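Local coordinates for protein GDSL-esterase (Pseudoalteromonas sp., PDB 3HP4) that hydrolyses esters as a psychrotrophic serine esterase of the SGNH (GDSL-like) hydrolase family, possibly with lysophospholipase activity, at residues L108-I113 with M124-F129; H69-L74 with D176-W181. All blocks are in the same frame, centred on the assembly; numbering follows the deposited sequence. Where two conformers were deposited one is given.

Interaction 1 of 2, residues L108-I113 with M124-F129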
ATOM      1  N   LEU A 108       4.187  -0.564   6.236  1.00  6.19           N
ATOM      2  CA  LEU A 108       4.673  -0.886   4.914  1.00  7.50           C
ATOM      3  C   LEU A 108       4.057  -2.198   4.480  1.00  6.05           C
ATOM      4  O   LEU A 108       4.259  -3.205   5.163  1.00  7.43           O
ATOM      5  CB  LEU A 108       6.216  -1.053   5.065  1.00  9.43           C
ATOM      6  CG  LEU A 108       6.988  -1.351   3.829  1.00  6.65           C
ATOM      7  CD1 LEU A 108       6.892  -0.231   2.750  1.00 10.93           C
ATOM      8  CD2 LEU A 108       8.468  -1.621   4.155  1.00 10.19           C
ATOM      9  N   MET A 109       3.361  -2.216   3.361  1.00  5.83           N
ATOM     10  CA  MET A 109       2.821  -3.485   2.851  1.00  6.06           C
ATOM     11  C   MET A 109       3.879  -4.271   2.102  1.00  5.95           C
ATOM     12  O   MET A 109       4.576  -3.728   1.216  1.00  7.37           O
ATOM     13  CB  MET A 109       1.640  -3.199   1.933  1.00  7.24           C
ATOM     14  CG  MET A 109       0.894  -4.484   1.551  1.00  6.29           C
ATOM     15  SD  MET A 109      -0.670  -4.162   0.751  1.00  7.70           S
ATOM     16  CE  MET A 109      -1.577  -3.561   2.179  1.00 10.98           C
ATOM     17  N   GLU A 110       4.022  -5.533   2.424  1.00  5.98           N
ATOM     18  CA  GLU A 110       4.825  -6.524   1.673  0.70  6.18           C
ATOM     19  C   GLU A 110       4.257  -6.581   0.245  1.00  6.74           C
ATOM     20  O   GLU A 110       3.010  -6.641   0.120  1.00  7.72           O
ATOM     21  CB  GLU A 110       4.753  -7.895   2.403  0.70  4.78           C
ATOM     22  CG  GLU A 110       5.814  -8.834   1.905  0.70 10.14           C
ATOM     23  CD  GLU A 110       5.897  -9.998   2.770  0.70  9.15           C
ATOM     24  OE1 GLU A 110       4.764 -10.494   3.187  0.70 14.30           O
ATOM     25  OE2 GLU A 110       7.022 -10.357   3.078  0.70 16.38           O
ATOM     26  N   ILE A 111       5.067  -6.593  -0.788  1.00  6.00           N
ATOM     27  CA  ILE A 111       4.573  -6.682  -2.179  1.00  5.83           C
ATOM     28  C   ILE A 111       5.209  -7.920  -2.790  1.00  6.07           C
ATOM     29  O   ILE A 111       6.380  -8.245  -2.477  1.00  6.63           O
ATOM     30  CB  ILE A 111       4.938  -5.442  -2.965  1.00  5.70           C
ATOM     31  CG1 ILE A 111       4.541  -4.141  -2.293  1.00  7.48           C
ATOM     32  CG2 ILE A 111       4.330  -5.501  -4.391  1.00  6.98           C
ATOM     33  CD1 ILE A 111       2.978  -3.920  -2.074  1.00  8.33           C
ATOM     34  N   TYR A 112       4.461  -8.645  -3.629  1.00  5.74           N
ATOM     35  CA  TYR A 112       4.948  -9.776  -4.416  1.00  6.49           C
ATOM     36  C   TYR A 112       4.734  -9.461  -5.875  1.00  8.06           C
ATOM     37  O   TYR A 112       3.788  -8.751  -6.225  1.00  8.59           O
ATOM     38  CB  TYR A 112       4.159 -11.077  -4.066  1.00  7.93           C
ATOM     39  CG  TYR A 112       4.454 -11.625  -2.657  1.00  7.86           C
ATOM     40  CD1 TYR A 112       5.150 -12.829  -2.450  1.00 11.08           C
ATOM     41  CD2 TYR A 112       4.002 -10.975  -1.543  1.00  9.44           C
ATOM     42  CE1 TYR A 112       5.365 -13.246  -1.115  1.00 13.69           C
ATOM     43  CE2 TYR A 112       4.222 -11.451  -0.248  1.00 10.97           C
ATOM     44  CZ  TYR A 112       4.898 -12.542  -0.086  1.00 13.96           C
ATOM     45  OH  TYR A 112       5.114 -12.910   1.310  1.00 16.77           O
ATOM     46  N   ILE A 113       5.684  -9.930  -6.678  1.00  7.41           N
ATOM     47  CA  ILE A 113       5.633  -9.710  -8.146  1.00  9.17           C
ATOM     48  C   ILE A 113       5.855 -11.011  -8.859  1.00  8.64           C
ATOM     49  O   ILE A 113       6.579 -11.874  -8.378  1.00  8.88           O
ATOM     50  CB  ILE A 113       6.716  -8.667  -8.610  1.00  7.94           C
ATOM     51  CG1 ILE A 113       8.110  -9.080  -8.108  1.00  9.66           C
ATOM     52  CG2 ILE A 113       6.262  -7.261  -8.220  1.00 10.85           C
ATOM     53  CD1 ILE A 113       9.332  -8.321  -8.714  1.00 13.55           C
ATOM     54  N   MET A 124      14.445 -11.245  -3.923  1.00  5.49           N
ATOM     55  CA  MET A 124      15.148 -10.049  -3.478  1.00  6.11           C
ATOM     56  C   MET A 124      14.195  -8.926  -3.239  1.00  6.59           C
ATOM     57  O   MET A 124      14.270  -8.185  -2.247  1.00  7.04           O
ATOM     58  CB  MET A 124      16.141  -9.621  -4.554  1.00  6.70           C
ATOM     59  CG  MET A 124      17.347 -10.607  -4.782  1.00  7.79           C
ATOM     60  SD  MET A 124      18.201 -10.272  -6.362  1.00 11.18           S
ATOM     61  CE  MET A 124      18.826  -8.660  -6.029  1.00 14.83           C
ATOM     62  N   PHE A 125      13.251  -8.743  -4.161  1.00  5.26           N
ATOM     63  CA  PHE A 125      12.238  -7.698  -4.090  1.00  4.82           C
ATOM     64  C   PHE A 125      11.341  -7.891  -2.874  1.00  4.72           C
ATOM     65  O   PHE A 125      11.241  -6.963  -2.055  1.00  5.52           O
ATOM     66  CB  PHE A 125      11.418  -7.784  -5.421  1.00  5.20           C
ATOM     67  CG  PHE A 125      10.238  -6.870  -5.425  1.00  5.20           C
ATOM     68  CD1 PHE A 125      10.347  -5.563  -5.892  1.00  6.00           C
ATOM     69  CD2 PHE A 125       9.026  -7.308  -4.974  1.00  5.43           C
ATOM     70  CE1 PHE A 125       9.207  -4.735  -5.904  1.00  6.14           C
ATOM     71  CE2 PHE A 125       7.903  -6.485  -4.982  1.00  6.09           C
ATOM     72  CZ  PHE A 125       7.998  -5.199  -5.435  1.00  5.56           C
ATOM     73  N   THR A 126      10.752  -9.053  -2.696  1.00  4.90           N
ATOM     74  CA  THR A 126       9.799  -9.191  -1.576  1.00  4.98           C
ATOM     75  C   THR A 126      10.544  -9.126  -0.232  1.00  5.87           C
ATOM     76  O   THR A 126      10.065  -8.503   0.729  1.00  5.93           O
ATOM     77  CB  THR A 126       9.006 -10.438  -1.729  1.00  5.99           C
ATOM     78  OG1 THR A 126       8.206 -10.299  -2.901  1.00  7.86           O
ATOM     79  CG2 THR A 126       8.103 -10.647  -0.502  1.00  8.37           C
ATOM     80  N   SER A 127      11.715  -9.713  -0.124  1.00  5.24           N
ATOM     81  CA  SER A 127      12.437  -9.695   1.122  1.00  5.23           C
ATOM     82  C   SER A 127      12.885  -8.307   1.505  1.00  6.16           C
ATOM     83  O   SER A 127      13.096  -8.015   2.719  1.00  6.81           O
ATOM     84  CB  SER A 127      13.555 -10.721   1.107  1.00  6.53           C
ATOM     85  OG  SER A 127      14.556 -10.322   0.190  1.00  8.09           O
ATOM     86  N   SER A 128      13.005  -7.389   0.549  1.00  5.89           N
ATOM     87  CA  SER A 128      13.446  -6.068   0.928  0.50  5.58           C
ATOM     88  C   SER A 128      12.438  -5.395   1.876  1.00  5.57           C
ATOM     89  O   SER A 128      12.863  -4.579   2.706  1.00  6.48           O
ATOM     90  CB  SER A 128      13.695  -5.177  -0.309  0.50  6.61           C
ATOM     91  OG  SER A 128      12.463  -4.794  -0.906  0.50  5.19           O
ATOM     92  N   PHE A 129      11.153  -5.707   1.800  1.00  6.06           N
ATOM     93  CA  PHE A 129      10.187  -5.067   2.697  1.00  5.24           C
ATOM     94  C   PHE A 129      10.445  -5.505   4.143  1.00  6.38           C
ATOM     95  O   PHE A 129      10.380  -4.658   5.051  1.00  5.83           O
ATOM     96  CB  PHE A 129       8.750  -5.385   2.273  1.00  6.38           C
ATOM     97  CG  PHE A 129       8.413  -4.870   0.892  1.00  5.20           C
ATOM     98  CD1 PHE A 129       8.056  -3.534   0.696  1.00  6.05           C
ATOM     99  CD2 PHE A 129       8.610  -5.653  -0.218  1.00  5.41           C
ATOM    100  CE1 PHE A 129       7.836  -3.057  -0.578  1.00  6.52           C
ATOM    101  CE2 PHE A 129       8.427  -5.139  -1.495  1.00  6.49           C
ATOM    102  CZ  PHE A 129       8.054  -3.840  -1.666  1.00  6.39           C
TER
HETATM  103  O   HOH W   1       7.724 -11.430  -5.300  1.00 10.05           O
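Thr-126 and Ile-111 make the one direct hydrogen bond of this contact: Thr-126 OG1 donates to Ile-111 O over 2.8 Å, in the carbonyl plane and on a lone pair. OG1 is anti to the carbonyl carbon (chi1 -65°), and CG2, the other branch, sits over the centre of the Tyr-112 ring in a CH-pi contact, 3.8 Å from the ring centroid. The same hydroxyl accepts from a water that in turn takes the N-H of Ile-113, so the backbone before and after Tyr-112, at Ile-111 O and Ile-113 N, is tied to one threonine, directly and through water.

Phe-125 and Phe-129 supply the apolar part of the contact. CD1 of Ile-113 lies over one face of Phe-125, 3.7 Å from its CG, while Ile-111 CG2 meets the ring edge in plane. Phe-129 takes the backbone of Glu-110 and Ile-111 over one face, and its CZ packs 3.6 Å from Ile-111 CG1; Leu-108 CG reaches its edge.

Further out, Met-88 and Leu-92 of helix 85-101 touch Phe-125 and Phe-129, respectively. Helix 119-136 is thereby fastened to the chain leaving strand 105-109, within one beta-alpha-beta unit, by aromatic packing beside a water bridge and one direct hydrogen bond, which gives the loop carbonyl of Ile-111 a donor.

Interaction 2 of 2, residues H69-L74 with D176-W181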
ATOM      1  N   HIS A  69      -0.860   8.501  10.958  1.00  5.49           N
ATOM      2  CA  HIS A  69      -0.440   7.198  10.454  1.00  5.91           C
ATOM      3  C   HIS A  69      -0.237   7.297   8.961  1.00  6.20           C
ATOM      4  O   HIS A  69      -0.969   8.023   8.262  1.00  6.26           O
ATOM      5  CB  HIS A  69      -1.557   6.148  10.659  1.00  7.51           C
ATOM      6  CG  HIS A  69      -1.827   5.868  12.097  1.00  8.15           C
ATOM      7  ND1 HIS A  69      -2.565   6.692  12.906  1.00 10.62           N
ATOM      8  CD2 HIS A  69      -1.388   4.832  12.856  1.00 10.17           C
ATOM      9  CE1 HIS A  69      -2.558   6.165  14.139  1.00 10.44           C
ATOM     10  NE2 HIS A  69      -1.880   5.044  14.120  1.00 12.68           N
ATOM     11  N   VAL A  70       0.743   6.559   8.453  1.00  5.80           N
ATOM     12  CA  VAL A  70       0.996   6.466   6.993  1.00  6.06           C
ATOM     13  C   VAL A  70       1.086   5.007   6.642  1.00  5.50           C
ATOM     14  O   VAL A  70       1.837   4.266   7.303  1.00  6.32           O
ATOM     15  CB  VAL A  70       2.304   7.198   6.616  1.00  5.38           C
ATOM     16  CG1 VAL A  70       2.636   6.957   5.160  1.00  8.03           C
ATOM     17  CG2 VAL A  70       2.194   8.735   6.845  1.00  7.08           C
ATOM     18  N   LEU A  71       0.355   4.597   5.635  1.00  4.63           N
ATOM     19  CA  LEU A  71       0.362   3.193   5.149  1.00  5.58           C
ATOM     20  C   LEU A  71       0.865   3.208   3.738  1.00  5.69           C
ATOM     21  O   LEU A  71       0.209   3.743   2.834  1.00  6.85           O
ATOM     22  CB  LEU A  71      -1.097   2.686   5.226  1.00  6.71           C
ATOM     23  CG  LEU A  71      -1.340   1.172   5.135  1.00  9.09           C
ATOM     24  CD1 LEU A  71      -2.786   0.813   5.535  1.00 12.02           C
ATOM     25  CD2 LEU A  71      -1.052   0.700   3.721  1.00 12.81           C
ATOM     26  N   ILE A  72       2.069   2.651   3.544  1.00  5.58           N
ATOM     27  CA  ILE A  72       2.733   2.600   2.238  1.00  5.92           C
ATOM     28  C   ILE A  72       2.379   1.324   1.512  1.00  6.20           C
ATOM     29  O   ILE A  72       2.529   0.225   2.077  1.00  7.19           O
ATOM     30  CB  ILE A  72       4.235   2.723   2.469  1.00  5.43           C
ATOM     31  CG1 ILE A  72       4.563   4.068   3.089  1.00  7.29           C
ATOM     32  CG2 ILE A  72       4.981   2.535   1.123  1.00  7.53           C
ATOM     33  CD1 ILE A  72       5.977   4.093   3.715  1.00 10.27           C
ATOM     34  N   GLU A  73       1.864   1.440   0.280  1.00  6.32           N
ATOM     35  CA  GLU A  73       1.625   0.268  -0.591  1.00  6.05           C
ATOM     36  C   GLU A  73       2.261   0.607  -1.918  1.00  6.31           C
ATOM     37  O   GLU A  73       1.595   1.052  -2.873  1.00  7.12           O
ATOM     38  CB  GLU A  73       0.113   0.045  -0.692  1.00  7.37           C
ATOM     39  CG  GLU A  73      -0.291  -1.083  -1.647  1.00  8.39           C
ATOM     40  CD  GLU A  73      -0.517  -0.617  -3.074  1.00  7.00           C
ATOM     41  OE1 GLU A  73      -1.353   0.306  -3.321  1.00  8.02           O
ATOM     42  OE2 GLU A  73       0.093  -1.233  -4.018  1.00  7.57           O
ATOM     43  N   LEU A  74       3.589   0.435  -1.985  1.00  6.43           N
ATOM     44  CA  LEU A  74       4.394   0.841  -3.130  1.00  6.04           C
ATOM     45  C   LEU A  74       5.489  -0.141  -3.381  1.00  5.65           C
ATOM     46  O   LEU A  74       5.981  -0.849  -2.490  1.00  6.27           O
ATOM     47  CB  LEU A  74       5.041   2.204  -2.878  1.00  7.51           C
ATOM     48  CG  LEU A  74       4.071   3.382  -2.832  1.00  6.71           C
ATOM     49  CD1 LEU A  74       4.840   4.644  -2.402  1.00 10.17           C
ATOM     50  CD2 LEU A  74       3.395   3.644  -4.192  1.00  8.83           C
ATOM     51  N   ASP A 176      -9.032  -5.800   8.545  1.00  5.66           N
ATOM     52  CA  ASP A 176      -8.380  -6.660   9.516  0.50  6.17           C
ATOM     53  C   ASP A 176      -6.913  -6.275   9.711  1.00  5.42           C
ATOM     54  O   ASP A 176      -6.435  -6.204  10.838  1.00  6.14           O
ATOM     55  CB  ASP A 176      -8.454  -8.101   9.024  0.50  6.15           C
ATOM     56  CG  ASP A 176      -9.860  -8.685   9.053  0.50  8.19           C
ATOM     57  OD1 ASP A 176     -10.785  -8.140   9.675  0.50  8.32           O
ATOM     58  OD2 ASP A 176     -10.055  -9.766   8.430  0.50 10.61           O
ATOM     59  N   SER A 177      -6.203  -5.976   8.608  1.00  6.29           N
ATOM     60  CA  SER A 177      -4.780  -5.568   8.752  1.00  7.08           C
ATOM     61  C   SER A 177      -4.604  -4.268   9.514  1.00  6.16           C
ATOM     62  O   SER A 177      -3.764  -4.085  10.377  1.00  7.50           O
ATOM     63  CB  SER A 177      -4.070  -5.381   7.402  1.00  8.43           C
ATOM     64  OG  SER A 177      -3.701  -6.706   6.946  1.00 11.20           O
ATOM     65  N   ILE A 178      -5.512  -3.277   9.255  1.00  6.01           N
ATOM     66  CA  ILE A 178      -5.447  -1.992   9.947  1.00  5.72           C
ATOM     67  C   ILE A 178      -5.788  -2.175  11.414  1.00  6.22           C
ATOM     68  O   ILE A 178      -5.124  -1.610  12.289  1.00  7.03           O
ATOM     69  CB  ILE A 178      -6.312  -0.941   9.245  1.00  5.21           C
ATOM     70  CG1 ILE A 178      -5.616  -0.573   7.933  1.00  5.99           C
ATOM     71  CG2 ILE A 178      -6.485   0.306  10.151  1.00  6.04           C
ATOM     72  CD1 ILE A 178      -6.481   0.248   7.014  1.00  8.68           C
ATOM     73  N   LYS A 179      -6.797  -3.002  11.709  1.00  5.66           N
ATOM     74  CA  LYS A 179      -7.160  -3.210  13.088  1.00  7.23           C
ATOM     75  C   LYS A 179      -6.001  -3.833  13.870  1.00  6.70           C
ATOM     76  O   LYS A 179      -5.702  -3.391  14.966  1.00  7.22           O
ATOM     77  CB  LYS A 179      -8.380  -4.102  13.172  1.00  6.86           C
ATOM     78  CG  LYS A 179      -8.771  -4.412  14.623  1.00  9.56           C
ATOM     79  CD  LYS A 179     -10.080  -5.225  14.634  1.00 10.64           C
ATOM     80  CE  LYS A 179     -10.419  -5.825  16.008  1.00 21.03           C
ATOM     81  NZ  LYS A 179     -11.736  -6.552  15.965  1.00 27.87           N
ATOM     82  N   LYS A 180      -5.352  -4.839  13.256  1.00  6.57           N
ATOM     83  CA  LYS A 180      -4.210  -5.473  13.930  1.00  7.70           C
ATOM     84  C   LYS A 180      -3.072  -4.493  14.102  1.00  7.98           C
ATOM     85  O   LYS A 180      -2.441  -4.517  15.150  1.00 10.33           O
ATOM     86  CB  LYS A 180      -3.772  -6.693  13.134  1.00  7.98           C
ATOM     87  CG  LYS A 180      -4.794  -7.857  13.260  1.00  8.00           C
ATOM     88  CD  LYS A 180      -4.490  -8.919  12.235  1.00  8.31           C
ATOM     89  CE  LYS A 180      -5.561 -10.044  12.334  1.00 12.80           C
ATOM     90  NZ  LYS A 180      -5.405 -10.983  11.173  1.00 14.78           N
ATOM     91  N   TRP A 181      -2.819  -3.636  13.121  1.00  8.49           N
ATOM     92  CA  TRP A 181      -1.779  -2.629  13.298  1.00  9.25           C
ATOM     93  C   TRP A 181      -2.066  -1.693  14.441  1.00 10.79           C
ATOM     94  O   TRP A 181      -1.213  -1.422  15.292  1.00 12.84           O
ATOM     95  CB  TRP A 181      -1.701  -1.839  11.991  1.00 10.06           C
ATOM     96  CG  TRP A 181      -0.720  -0.709  11.977  1.00  9.44           C
ATOM     97  CD1 TRP A 181       0.439  -0.617  12.722  1.00 12.94           C
ATOM     98  CD2 TRP A 181      -0.808   0.443  11.167  1.00  9.05           C
ATOM     99  NE1 TRP A 181       1.111   0.564  12.348  1.00 10.75           N
ATOM    100  CE2 TRP A 181       0.387   1.201  11.408  1.00  7.22           C
ATOM    101  CE3 TRP A 181      -1.715   0.861  10.185  1.00  9.25           C
ATOM    102  CZ2 TRP A 181       0.628   2.382  10.721  1.00  9.23           C
ATOM    103  CZ3 TRP A 181      -1.417   2.103   9.500  1.00 10.83           C
ATOM    104  CH2 TRP A 181      -0.240   2.762   9.802  1.00 10.06           C
TER
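Trp-181 reaches from helix 166-183 to His-69 on strand 69-73, the central strand of the parallel five-stranded sheet in this alpha/beta SGNH-hydrolase fold. The helix lies against one face of the sheet; the axis of 176-181 passes 11.9 Å from that of 69-73, with N-to-C directions 136° apart.

CB of the tryptophan points toward the strand and CG is anti to the backbone N (chi1 178°); rotation about the CB-CG bond then sets the ring plane. The six-membered ring does the touching. CZ3 lies 4.3 Å from Leu-71 CB, a loose apolar approach. The next atom, CH2, meets His-69 CB at 3.7 Å and Val-70 O at 3.6 Å, so the ring spans three consecutive residues of the strand. CZ2, next round the ring, lies 3.8 Å from His-69 CD2.

The imidazole stands almost perpendicular to the indole, its plane turned by 89°, in a T-shaped stack with the histidine edge directed at the tryptophan face and the ring centroids 5.2 Å apart. CD2 is the imidazole atom over that face, offset toward the rim. The indole also stacks with His-139, and Ala-107 of the adjacent strand 105-109 and Met-141 of the outermost strand 139-141 touch it.

One helical turn earlier, Ile-178 adds a smaller apolar contact. Its side chain crosses that of Leu-71 at about a right angle, and Ile-5 of strand 3-9 touches both residues. No hydrogen bond joins the two segments, so strand and helix are held here by ring and aliphatic surfaces. Leu-71 CD1 rests 4.0 Å from both CG1 and CD1 of Ile-178.

In the fold
Interactions 1 and 2 have centres about 15 Å apart and meet at the same parallel sheet, through the neighbouring strands 105-109 and 69-73. Both segments of interaction 1 fall between those of interaction 2 in sequence, and interaction 2 brings the C-terminal helix 166-183 back to the middle of the sheet. The two touch directly: Met-109 N lies 2.9 Å from Ile-72 O, a probable hydrogen bond between the strands, and Leu-108 CD1 packs 3.7 Å from Ile-72 CG2. Leu-108 and Ile-72 pack on helices 119-136 and 85-101, whereas His-69 and Leu-71 turn toward helix 166-183, so these helices cover opposite faces of the sheet, as in a three-layer alpha/beta/alpha fold.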